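Local atomic coordinates of putative riboflavin biosynthesis protein (Shewanella loihica, PDB entry 3KY8), a protein that probably acts as a reductase of the riboflavin-pathway type, reducing 5-amino-6-(5-phosphoribosylamino)uracil or a related compound. Residues I23-T28 and V58-R63; I178-V183 and T188-H193. All blocks are in the same frame, centred on the assembly; numbering follows the deposited sequence.

Contact 1: I23-T28 and V58-R63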
ATOM      1  N   ILE A  23      -0.891 -12.901 -13.208  1.00 33.27           N
ATOM      2  CA  ILE A  23       0.254 -12.321 -12.479  1.00 35.50           C
ATOM      3  C   ILE A  23       0.245 -10.798 -12.607  1.00 32.68           C
ATOM      4  O   ILE A  23       0.135 -10.283 -13.693  1.00 33.54           O
ATOM      5  CB  ILE A  23       1.634 -12.865 -13.044  1.00 33.71           C
ATOM      6  CG1 ILE A  23       1.663 -14.394 -13.036  1.00 39.20           C
ATOM      7  CG2 ILE A  23       2.841 -12.336 -12.246  1.00 32.12           C
ATOM      8  CD1 ILE A  23       2.656 -14.985 -14.076  1.00 37.35           C
ATOM      9  N   VAL A  24       0.329 -10.101 -11.473  1.00 33.02           N
ATOM     10  CA  VAL A  24       0.462  -8.646 -11.402  1.00 32.68           C
ATOM     11  C   VAL A  24       1.932  -8.350 -11.178  1.00 32.62           C
ATOM     12  O   VAL A  24       2.613  -9.088 -10.437  1.00 33.85           O
ATOM     13  CB  VAL A  24      -0.378  -8.070 -10.269  1.00 32.64           C
ATOM     14  CG1 VAL A  24      -0.072  -6.629 -10.027  1.00 29.46           C
ATOM     15  CG2 VAL A  24      -1.860  -8.290 -10.593  1.00 32.34           C
ATOM     16  N   PHE A  25       2.442  -7.360 -11.913  1.00 32.56           N
ATOM     17  CA  PHE A  25       3.812  -6.855 -11.744  1.00 31.95           C
ATOM     18  C   PHE A  25       3.785  -5.335 -11.959  1.00 30.56           C
ATOM     19  O   PHE A  25       3.724  -4.843 -13.095  1.00 33.70           O
ATOM     20  CB  PHE A  25       4.765  -7.570 -12.720  1.00 33.57           C
ATOM     21  CG  PHE A  25       6.222  -7.158 -12.589  1.00 36.03           C
ATOM     22  CD1 PHE A  25       6.711  -6.066 -13.265  1.00 42.36           C
ATOM     23  CD2 PHE A  25       7.099  -7.872 -11.799  1.00 39.59           C
ATOM     24  CE1 PHE A  25       8.032  -5.716 -13.148  1.00 44.24           C
ATOM     25  CE2 PHE A  25       8.419  -7.510 -11.680  1.00 35.00           C
ATOM     26  CZ  PHE A  25       8.873  -6.439 -12.331  1.00 36.16           C
ATOM     27  N   ILE A  26       3.828  -4.584 -10.867  1.00 31.51           N
ATOM     28  CA  ILE A  26       3.481  -3.177 -10.921  1.00 31.81           C
ATOM     29  C   ILE A  26       4.221  -2.325  -9.883  1.00 33.54           C
ATOM     30  O   ILE A  26       4.528  -2.777  -8.775  1.00 33.95           O
ATOM     31  CB  ILE A  26       1.922  -2.989 -10.741  1.00 33.11           C
ATOM     32  CG1 ILE A  26       1.447  -1.677 -11.432  1.00 36.64           C
ATOM     33  CG2 ILE A  26       1.558  -3.039  -9.245  1.00 34.24           C
ATOM     34  CD1 ILE A  26      -0.012  -1.676 -11.840  1.00 32.15           C
ATOM     35  N   ALA A  27       4.476  -1.074 -10.246  1.00 32.96           N
ATOM     36  CA  ALA A  27       5.110  -0.119  -9.353  1.00 32.82           C
ATOM     37  C   ALA A  27       3.987   0.703  -8.751  1.00 31.70           C
ATOM     38  O   ALA A  27       3.100   1.150  -9.453  1.00 29.08           O
ATOM     39  CB  ALA A  27       6.051   0.774 -10.125  1.00 33.08           C
ATOM     40  N   THR A  28       4.037   0.895  -7.445  1.00 35.37           N
ATOM     41  CA  THR A  28       3.094   1.746  -6.726  1.00 34.96           C
ATOM     42  C   THR A  28       3.854   2.740  -5.830  1.00 33.29           C
ATOM     43  O   THR A  28       4.978   2.489  -5.374  1.00 33.76           O
ATOM     44  CB  THR A  28       2.131   0.843  -5.865  1.00 36.51           C
ATOM     45  OG1 THR A  28       1.195   1.651  -5.184  1.00 42.82           O
ATOM     46  CG2 THR A  28       2.866   0.087  -4.821  1.00 34.51           C
ATOM     47  N   VAL A  58      12.377  -8.375 -17.486  1.00 39.99           N
ATOM     48  CA  VAL A  58      12.847  -9.244 -18.545  1.00 40.35           C
ATOM     49  C   VAL A  58      12.382 -10.642 -18.229  1.00 38.69           C
ATOM     50  O   VAL A  58      11.893 -11.324 -19.111  1.00 42.77           O
ATOM     51  CB  VAL A  58      14.397  -9.220 -18.749  1.00 43.03           C
ATOM     52  CG1 VAL A  58      14.754  -9.574 -20.194  1.00 42.65           C
ATOM     53  CG2 VAL A  58      14.942  -7.878 -18.449  1.00 44.08           C
ATOM     54  N   ALA A  59      12.511 -11.061 -16.976  1.00 38.19           N
ATOM     55  CA  ALA A  59      12.134 -12.415 -16.585  1.00 37.56           C
ATOM     56  C   ALA A  59      10.579 -12.642 -16.599  1.00 39.68           C
ATOM     57  O   ALA A  59      10.086 -13.709 -17.028  1.00 39.89           O
ATOM     58  CB  ALA A  59      12.743 -12.763 -15.228  1.00 36.55           C
ATOM     59  N   LEU A  60       9.817 -11.645 -16.149  1.00 36.43           N
ATOM     60  CA  LEU A  60       8.378 -11.689 -16.266  1.00 33.57           C
ATOM     61  C   LEU A  60       7.988 -11.934 -17.739  1.00 34.36           C
ATOM     62  O   LEU A  60       7.222 -12.882 -18.051  1.00 32.72           O
ATOM     63  CB  LEU A  60       7.777 -10.384 -15.752  1.00 35.31           C
ATOM     64  CG  LEU A  60       6.254 -10.230 -15.908  1.00 35.60           C
ATOM     65  CD1 LEU A  60       5.546 -11.065 -14.865  1.00 32.58           C
ATOM     66  CD2 LEU A  60       5.913  -8.738 -15.792  1.00 40.34           C
HETATM   67  N   MSE A  61       8.555 -11.131 -18.644  1.00 32.76           N
HETATM   68  CA  MSE A  61       8.174 -11.180 -20.066  1.00 34.89           C
HETATM   69  C   MSE A  61       8.551 -12.481 -20.739  1.00 36.81           C
HETATM   70  O   MSE A  61       7.888 -12.927 -21.688  1.00 38.30           O
HETATM   71  CB  MSE A  61       8.785 -10.027 -20.850  1.00 32.15           C
HETATM   72  CG  MSE A  61       8.163  -8.714 -20.499  1.00 40.05           C
HETATM   73 SE   MSE A  61       6.210  -8.640 -20.565  0.75 28.14          SE
HETATM   74  CE  MSE A  61       5.987  -9.151 -22.436  1.00 28.23           C
ATOM     75  N   GLU A  62       9.632 -13.088 -20.261  1.00 40.02           N
ATOM     76  CA  GLU A  62      10.049 -14.360 -20.771  1.00 40.82           C
ATOM     77  C   GLU A  62       9.097 -15.456 -20.298  1.00 39.80           C
ATOM     78  O   GLU A  62       8.892 -16.454 -20.995  1.00 38.92           O
ATOM     79  CB  GLU A  62      11.461 -14.664 -20.310  1.00 44.05           C
ATOM     80  CG  GLU A  62      11.674 -16.131 -20.008  1.00 53.71           C
ATOM     81  CD  GLU A  62      12.985 -16.625 -20.488  1.00 61.84           C
ATOM     82  OE1 GLU A  62      14.002 -15.921 -20.228  1.00 72.31           O
ATOM     83  OE2 GLU A  62      12.980 -17.719 -21.114  1.00 59.03           O
ATOM     84  N   ARG A  63       8.550 -15.285 -19.101  1.00 37.73           N
ATOM     85  CA  ARG A  63       7.663 -16.271 -18.506  1.00 36.54           C
ATOM     86  C   ARG A  63       6.239 -16.197 -19.044  1.00 35.52           C
ATOM     87  O   ARG A  63       5.591 -17.213 -19.284  1.00 33.86           O
ATOM     88  CB  ARG A  63       7.646 -16.111 -16.977  1.00 35.74           C
ATOM     89  CG  ARG A  63       6.600 -16.958 -16.312  1.00 38.66           C
ATOM     90  CD  ARG A  63       6.559 -16.759 -14.825  1.00 35.89           C
ATOM     91  NE  ARG A  63       5.430 -17.481 -14.241  1.00 35.07           N
ATOM     92  CZ  ARG A  63       4.919 -17.231 -13.025  1.00 39.44           C
ATOM     93  NH1 ARG A  63       5.407 -16.275 -12.250  1.00 34.69           N
ATOM     94  NH2 ARG A  63       3.891 -17.936 -12.583  1.00 30.37           N
TER

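Contact 2: I178-V183 and T188-H193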
ATOM      1  N   ILE A 178       6.159 -14.599  -0.357  1.00 34.36           N
ATOM      2  CA  ILE A 178       7.148 -15.539  -0.909  1.00 35.70           C
ATOM      3  C   ILE A 178       8.525 -14.903  -0.737  1.00 35.74           C
ATOM      4  O   ILE A 178       9.486 -15.571  -0.463  1.00 36.06           O
ATOM      5  CB  ILE A 178       6.886 -15.787  -2.431  1.00 34.62           C
ATOM      6  CG1 ILE A 178       5.456 -16.317  -2.678  1.00 38.21           C
ATOM      7  CG2 ILE A 178       7.976 -16.653  -3.105  1.00 36.44           C
ATOM      8  CD1 ILE A 178       5.000 -17.520  -1.856  1.00 23.42           C
ATOM      9  N   LYS A 179       8.607 -13.592  -0.916  1.00 38.11           N
ATOM     10  CA  LYS A 179       9.878 -12.899  -0.920  1.00 37.51           C
ATOM     11  C   LYS A 179       9.618 -11.410  -0.736  1.00 36.30           C
ATOM     12  O   LYS A 179       8.610 -10.855  -1.212  1.00 32.07           O
ATOM     13  CB  LYS A 179      10.588 -13.156  -2.249  1.00 40.49           C
ATOM     14  CG  LYS A 179      12.018 -12.648  -2.334  1.00 40.17           C
ATOM     15  CD  LYS A 179      12.553 -12.803  -3.770  1.00 43.71           C
ATOM     16  CE  LYS A 179      14.104 -12.696  -3.735  1.00 51.78           C
ATOM     17  NZ  LYS A 179      14.718 -12.846  -5.059  1.00 56.67           N
ATOM     18  N   SER A 180      10.541 -10.764  -0.036  1.00 36.18           N
ATOM     19  CA  SER A 180      10.582  -9.316   0.040  1.00 35.96           C
ATOM     20  C   SER A 180      12.022  -8.910   0.144  1.00 36.75           C
ATOM     21  O   SER A 180      12.750  -9.484   0.930  1.00 38.15           O
ATOM     22  CB  SER A 180       9.831  -8.845   1.262  1.00 34.38           C
ATOM     23  OG  SER A 180       9.675  -7.463   1.194  1.00 38.59           O
ATOM     24  N   GLU A 181      12.443  -7.947  -0.668  1.00 38.06           N
ATOM     25  CA  GLU A 181      13.798  -7.452  -0.638  1.00 37.22           C
ATOM     26  C   GLU A 181      13.832  -5.997  -0.999  1.00 35.59           C
ATOM     27  O   GLU A 181      12.923  -5.500  -1.650  1.00 38.11           O
ATOM     28  CB  GLU A 181      14.657  -8.239  -1.633  1.00 40.21           C
ATOM     29  CG  GLU A 181      14.282  -8.053  -3.067  1.00 38.61           C
ATOM     30  CD  GLU A 181      15.097  -8.938  -4.017  1.00 44.30           C
ATOM     31  OE1 GLU A 181      16.331  -8.953  -3.871  1.00 50.91           O
ATOM     32  OE2 GLU A 181      14.500  -9.599  -4.921  1.00 48.17           O
ATOM     33  N   VAL A 182      14.875  -5.313  -0.557  1.00 36.17           N
ATOM     34  CA  VAL A 182      15.157  -3.966  -0.985  1.00 37.35           C
ATOM     35  C   VAL A 182      15.920  -4.085  -2.315  1.00 39.72           C
ATOM     36  O   VAL A 182      16.896  -4.817  -2.400  1.00 38.35           O
ATOM     37  CB  VAL A 182      15.962  -3.176   0.080  1.00 37.84           C
ATOM     38  CG1 VAL A 182      16.321  -1.771  -0.429  1.00 36.35           C
ATOM     39  CG2 VAL A 182      15.156  -3.073   1.390  1.00 36.67           C
ATOM     40  N   VAL A 183      15.437  -3.384  -3.346  1.00 40.70           N
ATOM     41  CA  VAL A 183      16.065  -3.313  -4.665  1.00 40.16           C
ATOM     42  C   VAL A 183      16.455  -1.844  -4.904  1.00 40.72           C
ATOM     43  O   VAL A 183      15.795  -0.932  -4.414  1.00 38.50           O
ATOM     44  CB  VAL A 183      15.113  -3.822  -5.770  1.00 39.86           C
ATOM     45  CG1 VAL A 183      14.817  -5.274  -5.584  1.00 42.31           C
ATOM     46  CG2 VAL A 183      13.791  -3.088  -5.750  1.00 45.60           C
ATOM     47  N   THR A 188      11.178  -1.282  -2.081  1.00 34.99           N
ATOM     48  CA  THR A 188      10.879  -2.619  -1.601  1.00 33.03           C
ATOM     49  C   THR A 188      10.172  -3.293  -2.719  1.00 33.69           C
ATOM     50  O   THR A 188       9.370  -2.663  -3.402  1.00 37.60           O
ATOM     51  CB  THR A 188      10.061  -2.676  -0.292  1.00 34.28           C
ATOM     52  OG1 THR A 188       8.764  -2.051  -0.470  1.00 40.32           O
ATOM     53  CG2 THR A 188      10.851  -2.017   0.847  1.00 32.02           C
ATOM     54  N   GLN A 189      10.521  -4.558  -2.944  1.00 33.57           N
ATOM     55  CA  GLN A 189       9.848  -5.402  -3.910  1.00 33.34           C
ATOM     56  C   GLN A 189       9.401  -6.688  -3.202  1.00 32.64           C
ATOM     57  O   GLN A 189      10.236  -7.471  -2.766  1.00 35.53           O
ATOM     58  CB  GLN A 189      10.747  -5.714  -5.108  1.00 31.93           C
ATOM     59  CG  GLN A 189      10.026  -6.489  -6.228  1.00 35.02           C
ATOM     60  CD  GLN A 189      10.835  -6.614  -7.498  1.00 36.66           C
ATOM     61  OE1 GLN A 189      11.728  -7.464  -7.586  1.00 35.37           O
ATOM     62  NE2 GLN A 189      10.505  -5.809  -8.503  1.00 29.92           N
ATOM     63  N   THR A 190       8.088  -6.875  -3.104  1.00 30.06           N
ATOM     64  CA  THR A 190       7.493  -7.988  -2.418  1.00 31.32           C
ATOM     65  C   THR A 190       6.636  -8.828  -3.355  1.00 30.93           C
ATOM     66  O   THR A 190       5.818  -8.296  -4.096  1.00 30.79           O
ATOM     67  CB  THR A 190       6.635  -7.501  -1.217  1.00 29.69           C
ATOM     68  OG1 THR A 190       7.401  -6.554  -0.456  1.00 29.57           O
ATOM     69  CG2 THR A 190       6.249  -8.672  -0.293  1.00 22.55           C
ATOM     70  N   THR A 191       6.792 -10.143  -3.240  1.00 32.07           N
ATOM     71  CA  THR A 191       6.101 -11.114  -4.062  1.00 30.64           C
ATOM     72  C   THR A 191       5.080 -11.846  -3.189  1.00 32.73           C
ATOM     73  O   THR A 191       5.440 -12.497  -2.204  1.00 32.09           O
ATOM     74  CB  THR A 191       7.093 -12.138  -4.644  1.00 32.38           C
ATOM     75  OG1 THR A 191       8.098 -11.440  -5.400  1.00 31.96           O
ATOM     76  CG2 THR A 191       6.362 -13.192  -5.492  1.00 29.82           C
ATOM     77  N   TYR A 192       3.805 -11.695  -3.569  1.00 30.41           N
ATOM     78  CA  TYR A 192       2.675 -12.314  -2.930  1.00 31.46           C
ATOM     79  C   TYR A 192       2.065 -13.410  -3.817  1.00 31.21           C
ATOM     80  O   TYR A 192       1.880 -13.204  -5.013  1.00 30.87           O
ATOM     81  CB  TYR A 192       1.593 -11.271  -2.689  1.00 31.02           C
ATOM     82  CG  TYR A 192       2.035 -10.046  -1.896  1.00 29.39           C
ATOM     83  CD1 TYR A 192       2.025 -10.050  -0.517  1.00 29.42           C
ATOM     84  CD2 TYR A 192       2.446  -8.893  -2.536  1.00 35.05           C
ATOM     85  CE1 TYR A 192       2.433  -8.949   0.208  1.00 30.85           C
ATOM     86  CE2 TYR A 192       2.862  -7.788  -1.815  1.00 35.42           C
ATOM     87  CZ  TYR A 192       2.825  -7.809  -0.449  1.00 33.27           C
ATOM     88  OH  TYR A 192       3.230  -6.690   0.262  1.00 38.44           O
ATOM     89  N   HIS A 193       1.769 -14.560  -3.217  1.00 30.88           N
ATOM     90  CA  HIS A 193       0.917 -15.586  -3.824  1.00 32.61           C
ATOM     91  C   HIS A 193      -0.408 -15.672  -3.051  1.00 34.78           C
ATOM     92  O   HIS A 193      -0.429 -15.637  -1.810  1.00 34.21           O
ATOM     93  CB  HIS A 193       1.555 -16.957  -3.773  1.00 30.88           C
ATOM     94  CG  HIS A 193       2.688 -17.148  -4.728  1.00 36.94           C
ATOM     95  ND1 HIS A 193       3.340 -16.097  -5.344  1.00 37.29           N
ATOM     96  CD2 HIS A 193       3.301 -18.273  -5.158  1.00 30.84           C
ATOM     97  CE1 HIS A 193       4.290 -16.571  -6.128  1.00 28.58           C
ATOM     98  NE2 HIS A 193       4.302 -17.884  -6.019  1.00 29.92           N
TER
HETATM   99  O   HOH W   1      10.193  -9.872  -4.105  1.00 33.16           O

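Contact 1: I23-T28 and V58-R63
Helix 57-63 packs on one face of strand 21-29, an inner strand of the central mixed sheet of this RibD C-terminal-type alpha/beta domain, in a small, mainly apolar helix-on-sheet contact in which Leu60 meets Ile23 and Phe25. The short axes run nearly antiparallel, at 156°, and approach to 10.8 Å. Leu60 spreads its two methyls over the strand: CD1 reaches Ile23 CG2 at 4.0 Å, while CD2 lies 3.5 Å from Phe25 CB and meets the ring obliquely, 3.6 Å from Phe25 CG. With CG anti to the backbone N (chi1 176°), Leu60 points these methyls at the strand and slides past Ile23 and Phe25 in the opposite direction. An alanine here would lose both methyls and would probably open a gap beside Phe25 CB and Ile23 CG2, leaving the phenyl ring less firmly held. One helical turn on, Arg63 brings its guanidinium against the end of Ile23. Ile23 CD1 stands 3.3 Å above the guanidinium plane of Arg63, over the centre of the group, and is 3.4 Å from Arg63 CZ. The arginine chain is extended from CG to NE, which carries the charged group to the CD1 end of Ile23. NE forms a salt bridge with Glu129 and NH1 with Glu149, carboxylates from the two strands that flank 21-29. The chemistry is therefore divided: the isoleucine methyl covers a guanidinium face, which presents no N-H, while the two glutamates probably offset the positive charge and help fix the group's rotation.

Contact 2: I178-V183 and T188-H193
Two consecutive residues, Ile178 and Lys179, stand opposite the single residue Thr191, a classic beta bulge within the antiparallel pairing, which resumes at His193 and Asn176. Ile178 N donates to Thr191 O at 2.9 Å, almost in line with the carbonyl, and Lys179 O accepts from Thr191 N at 2.8 Å. Beside the bulge, Ile178 lies across His193 at about a right angle: its CG1, set anti to the carbonyl carbon (chi1 -57°), sits 3.5 Å from the imidazole centroid, a CH-pi contact over the face. The strands form the hairpin 173-183/187-194 at one edge of the sheet within this chain, and Glu181 with Gln189 continues the ladder as a hydrogen-bonded pair. On the face of Lys179 and Glu181, a water donates to Gln189 O at 2.7 Å and is hydrogen-bonded to Thr191 OG1 at 2.9 Å. A salt bridge, with only a weak hydrogen bond at 3.3 Å, joins Lys179 NZ to Glu181 OE2. Gln189 NE2 donates to Thr153 OG1, on strand 149-158, and to the carbonyl of Thr55. The opposite face carries the non-hydrogen-bonded pair Ser180 and Thr190, whose hydroxyls OG and OG1 bond at 3.0 Å, and here Ser180, Val182 and Thr188 pack against Ser180 and Thr188 of the second subunit.

From the N terminus, strand 21-29 is laid down first. About thirty residues later the chain returns as helix 57-63, and contact 1 closes that long loop over the strand. Contact 2 comes later and in series, neither nested in contact 1 nor crossing it; its loop is merely the short turn between strands 173-183 and 187-194. Both reach the same sheet: strand 149-158 lies between 21-29 and 187-194, so the hairpin forms one side of the sheet on which the helix packs. Phe25 CE2 and Gln189 NE2 approach to 4.2 Å in a packing contact. Contact 1 ties a helix to an inner strand; contact 2 joins the last two strands, whose Ser180 face packs on the second subunit.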